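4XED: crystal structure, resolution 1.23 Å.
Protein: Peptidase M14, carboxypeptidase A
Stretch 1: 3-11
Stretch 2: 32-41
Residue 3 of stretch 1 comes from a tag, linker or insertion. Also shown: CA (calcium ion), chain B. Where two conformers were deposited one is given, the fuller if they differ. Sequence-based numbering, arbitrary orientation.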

ATOM      1  N   ALA A   3     -23.639   6.948   9.236  1.00 29.59           N
ATOM      2  CA  ALA A   3     -23.027   8.254   8.858  1.00 27.78           C
ATOM      3  C   ALA A   3     -21.585   8.072   8.360  1.00 24.58           C
ATOM      4  O   ALA A   3     -21.123   8.795   7.474  1.00 26.12           O
ATOM      5  N   ASN A   4     -20.881   7.094   8.917  1.00 19.06           N
ATOM      6  CA  ASN A   4     -19.469   6.882   8.585  1.00 14.02           C
ATOM      7  C   ASN A   4     -19.294   6.374   7.176  1.00 12.91           C
ATOM      8  O   ASN A   4     -20.069   5.537   6.693  1.00 14.95           O
ATOM      9  N   ASP A   5     -18.264   6.882   6.513  1.00 11.47           N
ATOM     10  CA  ASP A   5     -17.890   6.422   5.166  1.00 11.18           C
ATOM     11  C   ASP A   5     -16.541   5.721   5.219  1.00 10.12           C
ATOM     12  O   ASP A   5     -15.715   6.059   6.056  1.00  9.50           O
ATOM     13  N   PRO A   6     -16.295   4.773   4.298  1.00  9.87           N
ATOM     14  CA  PRO A   6     -14.989   4.107   4.282  1.00  9.85           C
ATOM     15  C   PRO A   6     -13.938   4.994   3.659  1.00  9.21           C
ATOM     16  O   PRO A   6     -14.260   5.938   2.925  1.00  9.09           O
ATOM     17  N   PRO A   7     -12.662   4.699   3.939  1.00  8.95           N
ATOM     18  CA  PRO A   7     -11.632   5.473   3.265  1.00  8.58           C
ATOM     19  C   PRO A   7     -11.719   5.313   1.760  1.00  7.43           C
ATOM     20  O   PRO A   7     -12.238   4.312   1.225  1.00  8.31           O
ATOM     21  N   ASN A   8     -11.192   6.329   1.085  1.00  6.93           N
ATOM     22  CA  ASN A   8     -10.970   6.236  -0.343  1.00  7.71           C
ATOM     23  C   ASN A   8      -9.928   5.176  -0.671  1.00  7.17           C
ATOM     24  O   ASN A   8      -9.146   4.746   0.177  1.00  7.33           O
ATOM     25  N   ILE A   9      -9.900   4.747  -1.911  1.00  7.55           N
ATOM     26  CA  ILE A   9      -8.952   3.745  -2.316  1.00  7.69           C
ATOM     27  C   ILE A   9      -7.540   4.331  -2.280  1.00  7.26           C
ATOM     28  O   ILE A   9      -7.277   5.410  -2.855  1.00  7.50           O
ATOM     29  N   PRO A  10      -6.584   3.606  -1.669  1.00  6.20           N
ATOM     30  CA  PRO A  10      -5.232   4.156  -1.633  1.00  6.56           C
ATOM     31  C   PRO A  10      -4.546   4.255  -2.974  1.00  6.03           C
ATOM     32  O   PRO A  10      -4.807   3.476  -3.895  1.00  7.42           O
ATOM     33  N   ASN A  11      -3.631   5.209  -3.030  1.00  4.82           N
ATOM     34  CA  ASN A  11      -2.701   5.362  -4.130  1.00  4.48           C
ATOM     35  C   ASN A  11      -1.332   4.817  -3.711  1.00  5.22           C
ATOM     36  O   ASN A  11      -0.894   5.020  -2.584  1.00  6.07           O
ATOM     37  N   ASP A  32      -9.696   9.655   4.308  1.00  7.67           N
ATOM     38  CA  ASP A  32     -11.011   9.233   4.741  1.00  6.83           C
ATOM     39  C   ASP A  32     -11.962  10.421   4.632  1.00  9.07           C
ATOM     40  O   ASP A  32     -11.607  11.504   5.079  1.00  8.90           O
ATOM     41  N   PRO A  33     -13.185  10.220   4.102  1.00  8.95           N
ATOM     42  CA  PRO A  33     -14.100  11.346   3.883  1.00 10.18           C
ATOM     43  C   PRO A  33     -14.521  12.049   5.149  1.00 10.68           C
ATOM     44  O   PRO A  33     -14.956  13.198   5.071  1.00 13.26           O
ATOM     45  N   ASN A  34     -14.410  11.361   6.277  1.00  9.72           N
ATOM     46  CA  ASN A  34     -14.801  11.913   7.566  1.00  9.66           C
ATOM     47  C   ASN A  34     -13.613  12.456   8.328  1.00 10.98           C
ATOM     48  O   ASN A  34     -13.764  12.919   9.465  1.00 12.24           O
ATOM     49  N   GLY A  35     -12.431  12.369   7.712  1.00 10.23           N
ATOM     50  CA  GLY A  35     -11.186  12.794   8.332  1.00  9.95           C
ATOM     51  C   GLY A  35     -10.618  11.824   9.353  1.00  9.97           C
ATOM     52  O   GLY A  35      -9.704  12.177  10.102  1.00 11.47           O
ATOM     53  N   ASP A  36     -11.141  10.597   9.374  1.00  9.58           N
ATOM     54  CA  ASP A  36     -10.740   9.598  10.353  1.00  9.59           C
ATOM     55  C   ASP A  36      -9.298   9.159  10.129  1.00  9.08           C
ATOM     56  O   ASP A  36      -8.817   9.115   9.001  1.00  8.75           O
ATOM     57  N   ASN A  37      -8.615   8.816  11.220  1.00  8.26           N
ATOM     58  CA  ASN A  37      -7.367   8.090  11.129  1.00  8.12           C
ATOM     59  C   ASN A  37      -7.605   6.749  10.470  1.00  8.10           C
ATOM     60  O   ASN A  37      -8.712   6.184  10.558  1.00  7.68           O
ATOM     61  N   ILE A  38      -6.591   6.249   9.770  0.52  8.35           N
ATOM     62  CA  ILE A  38      -6.712   4.959   9.077  0.52  6.62           C
ATOM     63  C   ILE A  38      -5.472   4.079   9.234  0.52  6.67           C
ATOM     64  O   ILE A  38      -4.370   4.565   9.513  0.52  7.31           O
ATOM     65  N   THR A  39      -5.663   2.777   9.031  1.00  6.25           N
ATOM     66  CA  THR A  39      -4.581   1.811   8.960  1.00  6.97           C
ATOM     67  C   THR A  39      -4.562   1.242   7.541  1.00  6.97           C
ATOM     68  O   THR A  39      -5.586   1.237   6.860  1.00  7.35           O
ATOM     69  N   TYR A  40      -3.398   0.780   7.099  1.00  6.37           N
ATOM     70  CA  TYR A  40      -3.218   0.231   5.769  1.00  6.70           C
ATOM     71  C   TYR A  40      -2.904  -1.264   5.814  1.00  6.02           C
ATOM     72  O   TYR A  40      -2.188  -1.726   6.693  1.00  7.38           O
ATOM     73  N   TYR A  41      -3.433  -1.986   4.833  1.00  5.83           N
ATOM     74  CA  TYR A  41      -3.108  -3.397   4.603  1.00  5.56           C
ATOM     75  C   TYR A  41      -2.442  -3.421   3.239  1.00  5.39           C
ATOM     76  O   TYR A  41      -3.054  -3.060   2.241  1.00  5.83           O
TER

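The two stretches bury 428 Å² between them, and a calcium ion is bound by residues of both. P33, N34 and D5 lose the most surface, and all three direct their CA-to-CB bonds toward the opposing stretch.

N34 makes both hydrogen bonds across the junction. Its side chain, with chi1 at -43° (m) and chi2 at 110°, places N34 OD1 2.5 Å from the calcium ion while N34 OD1 also accepts a hydrogen bond from D5 N at 2.9 Å. On the other branch of the amide, N34 ND2 donates to D5 OD2 at 3.0 Å. One asparagine side chain therefore clasps D5 at both its backbone nitrogen and its carboxylate, and the D5 rotamer (chi1 -52°, m) brings that carboxylate within reach. The carboxylate of D5 does not bind the ion; its carbonyl does, with D5 O at 2.3 Å from the metal.

The remaining calcium ligands come from both stretches. N4, in the t rotamer, has a CA-to-CB bond that runs sideways, but the end of its side chain comes nearer and sets N4 OD1 2.5 Å from the ion. D32, also t, binds in bidentate fashion, with D32 OD1 at 2.6 Å and D32 OD2 at 2.4 Å from the calcium, and D36 (m) adds D36 OD2 at 2.3 Å; one further ligand lies elsewhere in the structure. Shared coordination accounts for the close approach of oxygens such as N4 OD1 and N34 OD1, 2.9 Å apart without a hydrogen bond. Within the second stretch, D32 to G35 form a type I turn, closed by G35 N donating to D32 O at 2.9 Å. D32 OD1 also accepts from N34 N at 2.8 Å and from D36 N at 3.3 Å, so the same carboxylate oxygen ties the loop together and binds the metal.

P33 covers the flank of this site. Its C-gamma exo ring lies against D5, with P33 CG 3.9 Å from D5 CB, and P33 CD approaches P6 O at 3.1 Å. The end of the N8 side chain (chi1 -67°, m) also turns nearer, and N8 ND2 comes to 4.1 Å from P33 CD.

Beyond the calcium site the contact becomes apolar. P7 CG, which lies 3.7 Å from D32 OD2, also packs against I38 CG2 at 3.8 Å; the CA-to-CB bond of I38 points toward the first stretch, with chi1 in p. Farther along, P10 CG meets the edge of the Y40 ring, 4.2 Å from Y40 CE1. These buried prolines carry the contact from the metal site to the strand beginning at I38.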

ATOM      1  CB  ALA A   3     -23.054   9.204  10.039  1.00 29.24           C
ATOM      2  CB  ASN A   4     -18.849   5.909   9.563  1.00 13.63           C
ATOM      3  CG  ASN A   4     -17.392   5.719   9.325  1.00 11.00           C
ATOM      4  OD1 ASN A   4     -16.657   6.686   9.186  1.00 10.89           O
ATOM      5  ND2 ASN A   4     -16.956   4.471   9.285  1.00 11.38           N
ATOM      6  CB  ASP A   5     -17.824   7.633   4.224  1.00 14.33           C
ATOM      7  CG  ASP A   5     -19.081   8.471   4.271  1.00 17.84           C
ATOM      8  OD1 ASP A   5     -20.136   7.946   3.862  1.00 22.07           O
ATOM      9  OD2 ASP A   5     -19.019   9.646   4.743  1.00 20.38           O
ATOM     10  CB  PRO A   6     -15.227   2.879   3.401  1.00 13.00           C
ATOM     11  CG  PRO A   6     -16.244   3.331   2.436  1.00 15.00           C
ATOM     12  CD  PRO A   6     -17.140   4.320   3.174  1.00 13.50           C
ATOM     13  CB  PRO A   7     -10.324   4.854   3.783  1.00  9.20           C
ATOM     14  CG  PRO A   7     -10.677   4.222   5.079  1.00 10.35           C
ATOM     15  CD  PRO A   7     -12.079   3.708   4.870  1.00 10.58           C
ATOM     16  CB  ASN A   8     -10.612   7.612  -0.865  1.00  9.39           C
ATOM     17  CG  ASN A   8     -11.777   8.542  -0.750  1.00 12.83           C
ATOM     18  OD1 ASN A   8     -12.860   8.233  -1.225  1.00 17.87           O
ATOM     19  ND2 ASN A   8     -11.600   9.634  -0.037  1.00 15.27           N
ATOM     20  CB  ILE A   9      -9.270   3.307  -3.748  1.00  8.16           C
ATOM     21  CG1 ILE A   9     -10.659   2.700  -3.820  1.00 10.51           C
ATOM     22  CG2 ILE A   9      -8.280   2.307  -4.210  1.00 11.16           C
ATOM     23  CD1 ILE A   9     -11.151   2.385  -5.223  1.00 13.72           C
ATOM     24  CB  PRO A  10      -4.479   3.175  -0.727  1.00  5.28           C
ATOM     25  CG  PRO A  10      -5.557   2.595   0.170  1.00  6.63           C
ATOM     26  CD  PRO A  10      -6.722   2.463  -0.733  1.00  7.18           C
ATOM     27  CB  ASN A  11      -2.577   6.840  -4.493  1.00  5.01           C
ATOM     28  CG  ASN A  11      -3.820   7.396  -5.103  1.00  6.19           C
ATOM     29  OD1 ASN A  11      -4.083   7.186  -6.293  1.00  7.00           O
ATOM     30  ND2 ASN A  11      -4.661   8.009  -4.276  1.00  6.40           N
ATOM     31  CB  ASP A  32     -10.918   8.703   6.177  1.00  7.03           C
ATOM     32  CG  ASP A  32     -12.258   8.212   6.711  1.00  7.55           C
ATOM     33  OD1 ASP A  32     -13.052   9.059   7.206  1.00  9.81           O
ATOM     34  OD2 ASP A  32     -12.561   6.993   6.605  1.00  8.80           O
ATOM     35  CB  PRO A  33     -15.316  10.690   3.227  1.00 12.07           C
ATOM     36  CG  PRO A  33     -14.805   9.477   2.568  1.00 13.64           C
ATOM     37  CD  PRO A  33     -13.694   8.988   3.464  1.00  9.46           C
ATOM     38  CB  ASN A  34     -15.495  10.838   8.398  1.00  9.94           C
ATOM     39  CG  ASN A  34     -16.470  10.017   7.587  1.00  9.72           C
ATOM     40  OD1 ASN A  34     -16.254   8.846   7.304  1.00 10.11           O
ATOM     41  ND2 ASN A  34     -17.560  10.648   7.188  1.00 13.51           N
ATOM     42  CB  ASP A  36     -11.606   8.353  10.212  1.00 10.11           C
ATOM     43  CG  ASP A  36     -13.081   8.617  10.466  1.00 11.96           C
ATOM     44  OD1 ASP A  36     -13.424   9.526  11.260  1.00 14.89           O
ATOM     45  OD2 ASP A  36     -13.909   7.877   9.905  1.00 11.96           O
ATOM     46  CB  ASN A  37      -6.781   7.855  12.510  1.00  9.45           C
ATOM     47  CG  ASN A  37      -6.249   9.103  13.161  1.00 12.17           C
ATOM     48  OD1 ASN A  37      -6.044  10.142  12.534  1.00 11.82           O
ATOM     49  ND2 ASN A  37      -6.017   9.001  14.453  1.00 16.12           N
ATOM     50  CB  ILE A  38      -7.052   5.083   7.534  0.52  7.97           C
ATOM     51  CG1 ILE A  38      -5.846   5.513   6.668  0.52  7.84           C
ATOM     52  CG2 ILE A  38      -8.244   6.005   7.320  0.52  7.80           C
ATOM     53  CD1 ILE A  38      -5.406   6.934   6.827  0.52  8.28           C
ATOM     54  CB  THR A  39      -4.700   0.667   9.987  1.00  8.36           C
ATOM     55  OG1 THR A  39      -5.982   0.037   9.886  1.00  9.88           O
ATOM     56  CG2 THR A  39      -4.480   1.200  11.403  1.00 10.45           C
ATOM     57  CB  TYR A  40      -2.061   0.933   5.047  1.00  6.59           C
ATOM     58  CG  TYR A  40      -2.287   2.394   4.736  1.00  7.06           C
ATOM     59  CD1 TYR A  40      -2.917   2.790   3.554  1.00  7.29           C
ATOM     60  CD2 TYR A  40      -1.874   3.379   5.617  1.00  7.60           C
ATOM     61  CE1 TYR A  40      -3.118   4.133   3.254  1.00  7.07           C
ATOM     62  CE2 TYR A  40      -2.082   4.732   5.338  1.00  6.88           C
ATOM     63  CZ  TYR A  40      -2.696   5.099   4.145  1.00  6.93           C
ATOM     64  OH  TYR A  40      -2.951   6.409   3.795  1.00  8.55           O
ATOM     65  CB  TYR A  41      -4.352  -4.289   4.653  1.00  6.70           C
ATOM     66  CG  TYR A  41      -4.046  -5.750   4.606  1.00  5.90           C
ATOM     67  CD1 TYR A  41      -3.607  -6.355   3.435  1.00  8.22           C
ATOM     68  CD2 TYR A  41      -4.219  -6.556   5.733  1.00  9.49           C
ATOM     69  CE1 TYR A  41      -3.339  -7.680   3.379  1.00 10.19           C
ATOM     70  CE2 TYR A  41      -3.945  -7.925   5.683  1.00 12.90           C
ATOM     71  CZ  TYR A  41      -3.496  -8.475   4.490  1.00 10.86           C
ATOM     72  OH  TYR A  41      -3.226  -9.823   4.364  1.00 13.22           O
TER
HETATM   73 CA    CA B 101     -14.648   7.069   7.845  1.00  8.38          CA